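Local coordinates for protein FimX (Pseudomonas aeruginosa PAO1, PDB 3HV8) that carries an EAL domain, a barrel-like alpha/beta module, whose pocket holds the ligand C2E, at residues 204-207 with 208-212. Numbering follows the deposited sequence.
Sequences QVEN and QEILK
Gln208 folds back across Val205 in the first turn of helix 205-220, a worked example of how a side chain one turn on lies against the start of its own helix. The two side chains cross at about a right angle. With CG beside the backbone N (chi1 -76°) and the chain extended beyond it, the Gln208 amide is brought back to the start of the helix, where OE1 lies 3.1 Å from Val205 CA and 3.5 Å from Val205 CG2. These are carbonyl-to-carbon contacts, with the amide oxygen set against a backbone carbon and one methyl branch.

Gln204, at the N-cap position, offers its backbone O to Gln208 N at 3.2 Å, the donor lying in the carbonyl plane. One residue on, Glu209 N donates to Val205 O, and Glu209 CG comes close to Val205 O, at 3.1 Å. Glu206 O accepts from Ile210 N at 2.9 Å with an N-H...O angle of 161°. Alongside, Ile210 CG1 sits 3.4 Å from Glu206 O. The Glu206 chain, bent at chi2, runs obliquely to that of Ile210, with Glu206 OE2 4.1 Å from Ile210 CD1, a loose contact.

Leu211 N closes the series on Asn207 O, and the buried Leu211 side chain touches Leu202 and, on helix 233-242, Leu239. Helix 205-220 links strands 191-194 and 224-227 in a beta-alpha-beta unit. Backbone N-H groups hold the turn, while Glu209 CG and Ile210 CG1 rest against the accepting oxygens. The helix dipole probably offsets part of the mutual repulsion of Glu206 and Glu209, whose OE2 atoms stand 6.3 Å apart.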
ATOM      1  N   GLN A 204      15.780 -22.760   2.971  1.00 50.84           N
ATOM      2  CA  GLN A 204      15.065 -24.008   2.765  1.00 51.65           C
ATOM      3  C   GLN A 204      14.459 -24.032   1.369  1.00 54.03           C
ATOM      4  O   GLN A 204      13.738 -23.114   0.975  1.00 51.68           O
ATOM      5  CB  GLN A 204      13.982 -24.192   3.827  1.00 52.65           C
ATOM      6  CG  GLN A 204      14.520 -24.184   5.249  1.00 54.61           C
ATOM      7  CD  GLN A 204      13.421 -24.087   6.282  1.00 63.12           C
ATOM      8  OE1 GLN A 204      12.359 -24.694   6.134  1.00 63.70           O
ATOM      9  NE2 GLN A 204      13.667 -23.319   7.337  1.00 69.84           N
ATOM     10  N   VAL A 205      14.761 -25.087   0.623  1.00 54.08           N
ATOM     11  CA  VAL A 205      14.334 -25.192  -0.763  1.00 59.08           C
ATOM     12  C   VAL A 205      12.809 -25.244  -0.882  1.00 54.14           C
ATOM     13  O   VAL A 205      12.247 -24.876  -1.913  1.00 54.90           O
ATOM     14  CB  VAL A 205      14.958 -26.425  -1.449  1.00 61.30           C
ATOM     15  CG1 VAL A 205      14.185 -27.682  -1.081  1.00 63.33           C
ATOM     16  CG2 VAL A 205      14.989 -26.237  -2.955  1.00 63.39           C
ATOM     17  N   GLU A 206      12.140 -25.698   0.170  1.00 43.90           N
ATOM     18  CA  GLU A 206      10.689 -25.756   0.154  1.00 54.90           C
ATOM     19  C   GLU A 206      10.135 -24.340   0.070  1.00 48.38           C
ATOM     20  O   GLU A 206       9.213 -24.064  -0.698  1.00 47.38           O
ATOM     21  CB  GLU A 206      10.149 -26.451   1.402  1.00 54.88           C
ATOM     22  CG  GLU A 206       8.892 -27.257   1.131  1.00 70.65           C
ATOM     23  CD  GLU A 206       7.779 -26.986   2.123  1.00 75.58           C
ATOM     24  OE1 GLU A 206       8.048 -26.397   3.192  1.00 79.35           O
ATOM     25  OE2 GLU A 206       6.624 -27.359   1.824  1.00 82.41           O
ATOM     26  N   ASN A 207      10.712 -23.444   0.862  1.00 46.30           N
ATOM     27  CA  ASN A 207      10.262 -22.059   0.888  1.00 44.26           C
ATOM     28  C   ASN A 207      10.615 -21.322  -0.403  1.00 43.30           C
ATOM     29  O   ASN A 207       9.865 -20.460  -0.850  1.00 36.87           O
ATOM     30  CB  ASN A 207      10.818 -21.333   2.111  1.00 40.35           C
ATOM     31  CG  ASN A 207      10.252 -21.871   3.408  1.00 41.65           C
ATOM     32  OD1 ASN A 207      10.903 -21.821   4.456  1.00 47.77           O
ATOM     33  ND2 ASN A 207       9.035 -22.398   3.344  1.00 43.28           N
ATOM     34  N   GLN A 208      11.749 -21.671  -1.004  1.00 42.67           N
ATOM     35  CA  GLN A 208      12.111 -21.124  -2.308  1.00 35.82           C
ATOM     36  C   GLN A 208      11.055 -21.511  -3.330  1.00 36.47           C
ATOM     37  O   GLN A 208      10.620 -20.677  -4.131  1.00 36.79           O
ATOM     38  CB  GLN A 208      13.486 -21.639  -2.755  1.00 42.85           C
ATOM     39  CG  GLN A 208      14.649 -20.980  -2.036  1.00 46.21           C
ATOM     40  CD  GLN A 208      15.940 -21.762  -2.160  1.00 69.27           C
ATOM     41  OE1 GLN A 208      15.932 -22.989  -2.261  1.00 60.00           O
ATOM     42  NE2 GLN A 208      17.063 -21.052  -2.140  1.00 77.98           N
ATOM     43  N   GLU A 209      10.652 -22.779  -3.304  1.00 38.71           N
ATOM     44  CA  GLU A 209       9.673 -23.311  -4.250  1.00 38.65           C
ATOM     45  C   GLU A 209       8.303 -22.669  -4.060  1.00 38.32           C
ATOM     46  O   GLU A 209       7.635 -22.334  -5.030  1.00 38.43           O
ATOM     47  CB  GLU A 209       9.538 -24.833  -4.119  1.00 44.41           C
ATOM     48  CG  GLU A 209      10.769 -25.612  -4.556  1.00 57.76           C
ATOM     49  CD  GLU A 209      10.614 -27.113  -4.354  1.00 81.66           C
ATOM     50  OE1 GLU A 209      11.526 -27.865  -4.761  1.00 84.96           O
ATOM     51  OE2 GLU A 209       9.583 -27.543  -3.789  1.00 79.26           O
ATOM     52  N   ILE A 210       7.884 -22.520  -2.807  1.00 37.67           N
ATOM     53  CA  ILE A 210       6.613 -21.872  -2.502  1.00 35.41           C
ATOM     54  C   ILE A 210       6.593 -20.444  -3.043  1.00 33.52           C
ATOM     55  O   ILE A 210       5.619 -20.025  -3.662  1.00 32.15           O
ATOM     56  CB  ILE A 210       6.312 -21.880  -0.991  1.00 35.46           C
ATOM     57  CG1 ILE A 210       5.899 -23.290  -0.552  1.00 37.16           C
ATOM     58  CG2 ILE A 210       5.211 -20.865  -0.659  1.00 32.83           C
ATOM     59  CD1 ILE A 210       5.663 -23.430   0.938  1.00 44.44           C
ATOM     60  N   LEU A 211       7.676 -19.708  -2.819  0.88 30.93           N
ATOM     61  CA  LEU A 211       7.771 -18.323  -3.276  0.88 31.46           C
ATOM     62  C   LEU A 211       7.754 -18.246  -4.801  0.88 32.26           C
ATOM     63  O   LEU A 211       7.041 -17.425  -5.393  0.88 31.18           O
ATOM     64  CB  LEU A 211       9.046 -17.681  -2.732  0.88 33.51           C
ATOM     65  CG  LEU A 211       9.402 -16.269  -3.196  0.88 35.03           C
ATOM     66  CD1 LEU A 211       8.322 -15.276  -2.795  0.88 33.12           C
ATOM     67  CD2 LEU A 211      10.746 -15.869  -2.603  0.88 40.01           C
ATOM     68  N   LYS A 212       8.543 -19.107  -5.441  1.00 32.36           N
ATOM     69  CA  LYS A 212       8.590 -19.152  -6.895  1.00 31.78           C
ATOM     70  C   LYS A 212       7.231 -19.482  -7.505  1.00 30.27           C
ATOM     71  O   LYS A 212       6.816 -18.847  -8.477  1.00 32.46           O
ATOM     72  CB  LYS A 212       9.644 -20.163  -7.363  1.00 32.77           C
ATOM     73  CG  LYS A 212      11.056 -19.617  -7.329  1.00 41.52           C
ATOM     74  CD  LYS A 212      12.031 -20.566  -8.017  1.00 58.03           C
ATOM     75  CE  LYS A 212      12.835 -21.371  -7.011  1.00 63.55           C
ATOM     76  NZ  LYS A 212      13.870 -20.528  -6.349  1.00 72.28           N
TER